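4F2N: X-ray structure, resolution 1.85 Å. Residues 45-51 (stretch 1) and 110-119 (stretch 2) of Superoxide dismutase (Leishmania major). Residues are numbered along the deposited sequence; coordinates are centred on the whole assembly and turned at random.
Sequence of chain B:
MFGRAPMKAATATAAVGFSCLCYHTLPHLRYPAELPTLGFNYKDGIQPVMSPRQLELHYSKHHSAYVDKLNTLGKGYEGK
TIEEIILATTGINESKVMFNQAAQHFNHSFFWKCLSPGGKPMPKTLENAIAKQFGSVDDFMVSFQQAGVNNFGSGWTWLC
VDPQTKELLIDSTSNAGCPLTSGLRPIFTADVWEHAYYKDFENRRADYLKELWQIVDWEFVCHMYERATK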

# COMPACT_ATOMS: atom_id res chain seq x y z
N GLY B 45 -13.13 6.73 -18.79
CA GLY B 45 -13.07 5.95 -17.54
C GLY B 45 -13.67 4.56 -17.72
O GLY B 45 -13.57 3.98 -18.81
N ILE B 46 -14.28 4.03 -16.66
CA ILE B 46 -15.05 2.78 -16.75
C ILE B 46 -16.34 2.99 -15.99
O ILE B 46 -16.46 2.59 -14.82
CB ILE B 46 -14.31 1.52 -16.20
CG1 ILE B 46 -12.82 1.51 -16.60
CG2 ILE B 46 -15.03 0.24 -16.66
CD1 ILE B 46 -12.05 0.29 -16.13
N GLN B 47 -17.29 3.63 -16.66
CA GLN B 47 -18.59 3.97 -16.07
C GLN B 47 -19.38 2.72 -15.73
O GLN B 47 -19.30 1.73 -16.47
CB GLN B 47 -19.38 4.86 -17.03
CG GLN B 47 -18.69 6.19 -17.32
CD GLN B 47 -18.40 6.99 -16.06
OE1 GLN B 47 -19.33 7.39 -15.35
NE2 GLN B 47 -17.12 7.22 -15.77
N PRO B 48 -20.17 2.76 -14.64
CA PRO B 48 -20.44 3.89 -13.72
C PRO B 48 -19.52 3.99 -12.50
O PRO B 48 -19.79 4.77 -11.60
CB PRO B 48 -21.85 3.59 -13.24
CG PRO B 48 -21.90 2.09 -13.20
CD PRO B 48 -21.04 1.60 -14.33
N VAL B 49 -18.45 3.21 -12.47
CA VAL B 49 -17.64 3.06 -11.25
C VAL B 49 -16.38 3.94 -11.20
O VAL B 49 -16.18 4.65 -10.21
CB VAL B 49 -17.32 1.57 -10.98
CG1 VAL B 49 -16.39 1.39 -9.77
CG2 VAL B 49 -18.64 0.82 -10.79
N MET B 50 -15.57 3.89 -12.26
CA MET B 50 -14.30 4.64 -12.34
C MET B 50 -14.38 5.88 -13.23
O MET B 50 -14.68 5.75 -14.41
CB MET B 50 -13.21 3.75 -12.92
CG MET B 50 -12.70 2.69 -11.94
SD MET B 50 -11.42 1.74 -12.76
CE MET B 50 -11.35 0.34 -11.66
N SER B 51 -14.04 7.04 -12.69
CA SER B 51 -14.01 8.29 -13.46
C SER B 51 -12.88 8.27 -14.49
O SER B 51 -11.93 7.50 -14.36
CB SER B 51 -13.79 9.46 -12.51
OG SER B 51 -12.46 9.42 -12.02
N PHE B 110 -4.27 -8.07 -16.19
CA PHE B 110 -5.34 -9.02 -15.92
C PHE B 110 -6.57 -8.27 -15.42
O PHE B 110 -7.68 -8.53 -15.89
CB PHE B 110 -4.87 -10.08 -14.88
CG PHE B 110 -5.88 -11.18 -14.71
CD1 PHE B 110 -6.03 -12.16 -15.70
CD2 PHE B 110 -6.67 -11.25 -13.58
CE1 PHE B 110 -6.95 -13.20 -15.55
CE2 PHE B 110 -7.61 -12.27 -13.43
CZ PHE B 110 -7.75 -13.24 -14.41
N PHE B 111 -6.34 -7.31 -14.52
CA PHE B 111 -7.39 -6.42 -14.02
C PHE B 111 -8.17 -5.72 -15.14
O PHE B 111 -9.41 -5.69 -15.09
CB PHE B 111 -6.76 -5.38 -13.09
CG PHE B 111 -7.74 -4.59 -12.26
CD1 PHE B 111 -8.80 -5.21 -11.59
CD2 PHE B 111 -7.56 -3.22 -12.10
CE1 PHE B 111 -9.67 -4.47 -10.79
CE2 PHE B 111 -8.43 -2.47 -11.29
CZ PHE B 111 -9.48 -3.10 -10.64
N TRP B 112 -7.48 -5.15 -16.12
CA TRP B 112 -8.19 -4.48 -17.22
C TRP B 112 -9.06 -5.42 -18.00
O TRP B 112 -10.15 -5.04 -18.44
CB TRP B 112 -7.24 -3.76 -18.17
CG TRP B 112 -6.29 -2.81 -17.48
CD1 TRP B 112 -4.91 -2.70 -17.69
CD2 TRP B 112 -6.61 -1.83 -16.44
NE1 TRP B 112 -4.37 -1.73 -16.87
CE2 TRP B 112 -5.34 -1.17 -16.09
CE3 TRP B 112 -7.77 -1.45 -15.77
CZ2 TRP B 112 -5.27 -0.17 -15.13
CZ3 TRP B 112 -7.68 -0.45 -14.80
CH2 TRP B 112 -6.46 0.18 -14.48
N LYS B 113 -8.60 -6.66 -18.19
CA LYS B 113 -9.40 -7.68 -18.90
C LYS B 113 -10.66 -8.08 -18.12
O LYS B 113 -11.66 -8.52 -18.74
CB LYS B 113 -8.56 -8.93 -19.18
CG LYS B 113 -7.39 -8.71 -20.12
CD LYS B 113 -7.83 -8.38 -21.52
CE LYS B 113 -8.02 -9.64 -22.34
NZ LYS B 113 -8.40 -9.23 -23.73
N CYS B 114 -10.63 -7.91 -16.79
CA CYS B 114 -11.77 -8.20 -15.93
C CYS B 114 -12.85 -7.13 -15.94
O CYS B 114 -13.88 -7.31 -15.29
CB CYS B 114 -11.33 -8.35 -14.49
SG CYS B 114 -10.36 -9.85 -14.31
N LEU B 115 -12.58 -6.00 -16.59
CA LEU B 115 -13.47 -4.84 -16.52
C LEU B 115 -13.95 -4.36 -17.88
O LEU B 115 -13.23 -4.49 -18.89
CB LEU B 115 -12.82 -3.65 -15.78
CG LEU B 115 -12.10 -3.96 -14.45
CD1 LEU B 115 -11.31 -2.75 -13.94
CD2 LEU B 115 -13.17 -4.39 -13.44
N SER B 116 -15.14 -3.78 -17.86
CA SER B 116 -15.77 -3.21 -19.05
C SER B 116 -16.83 -2.16 -18.65
O SER B 116 -17.57 -2.37 -17.69
CB SER B 116 -16.45 -4.33 -19.86
OG SER B 116 -16.75 -3.87 -21.17
N PRO B 117 -16.94 -1.04 -19.40
CA PRO B 117 -18.01 -0.07 -19.10
C PRO B 117 -19.37 -0.76 -19.00
O PRO B 117 -19.76 -1.45 -19.92
CB PRO B 117 -17.96 0.90 -20.29
CG PRO B 117 -16.51 0.86 -20.70
CD PRO B 117 -16.10 -0.59 -20.53
N GLY B 118 -20.04 -0.60 -17.86
CA GLY B 118 -21.35 -1.21 -17.63
C GLY B 118 -21.34 -2.71 -17.39
O GLY B 118 -22.39 -3.33 -17.28
N GLY B 119 -20.15 -3.29 -17.30
CA GLY B 119 -19.97 -4.74 -17.12
C GLY B 119 -20.47 -5.60 -18.28
O GLY B 119 -20.96 -5.08 -19.29

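The contact is a small, mainly apolar packing of two side chains from a tight loop, I46 and M50, against the end of a helix and the turn that follows it, fastened by a single backbone hydrogen bond at the exposed edge. The surface buried between the stretches, both sides summed, is 312 Å², and residues at least 61 positions apart in sequence supply it.

The hydrogen bond runs from G118 N to Q47 O, 2.8 Å long with an angle of 146° at the hydrogen, so the distance is short and the approach only moderately bent. The same carbonyl also receives a CA-H...O contact: P117 CA lies 3.4 Å from Q47 O, with 130° at the hydrogen. Two consecutive residues of stretch 2 thus converge on one acceptor. Because the bond is made by main-chain atoms, the side chain of Q47 is not needed for it, and its end leads away from stretch 2.

The donor is held in place by a type II turn from S116 to G119, closed by G119 N to S116 O at 2.8 Å. P117 and G118 occupy its central positions with phi/psi of -51/123° and 74/6°. Proline suits the first, since its ring restrains phi near the required value; glycine suits the second, where phi is positive.

I46 has the largest covered area of any residue here, 75 Å² of it lying under stretch 2. Its CA-to-CB bond points sideways, but chi1 of -41° (m) and chi2 of -178° (t) accompany a side chain whose end comes nearer. CG2 rests on the turn, 3.6 Å from both S116 C and P117 N and 4.1 Å from P117 CD, whereas CD1 reaches L115 CD1 at 3.8 Å. A beta-branched residue can serve both sites at once. The backbones are close here as well: the CA atoms of I46 and P117 are 4.7 Å apart.

The CA-to-CB bond of M50 points toward stretch 2, and the side chain is extended, with chi2 and chi3 both t (-179° and -164°). This carries CE to 3.8 Å from L115 CD1 and 4.0 Å from F111 CZ, the methyl approaching the aromatic ring obliquely. The long, unbranched thioether side chain suits this reach into a buried pocket. The CA-to-CB bond of L115 points toward stretch 1 in return, and its CD1 meets both I46 CD1 and M50 CE, making this methyl the shared point of the apolar cluster.

The spacing of I46 and M50 is fixed within their own loop by reciprocal backbone bonds, I46 N to M50 O at 2.9 Å and M50 N to I46 O at 3.0 Å. The cis peptide before P48 lies within the segment they close. The four apolar residues of the cluster, I46, M50, F111 and L115, are buried, whereas the residues around the backbone hydrogen bond, Q47, P48, P117 and G118, are exposed, the prolines among them, leaving the hydrogen bond beside the apolar cluster rather than within it.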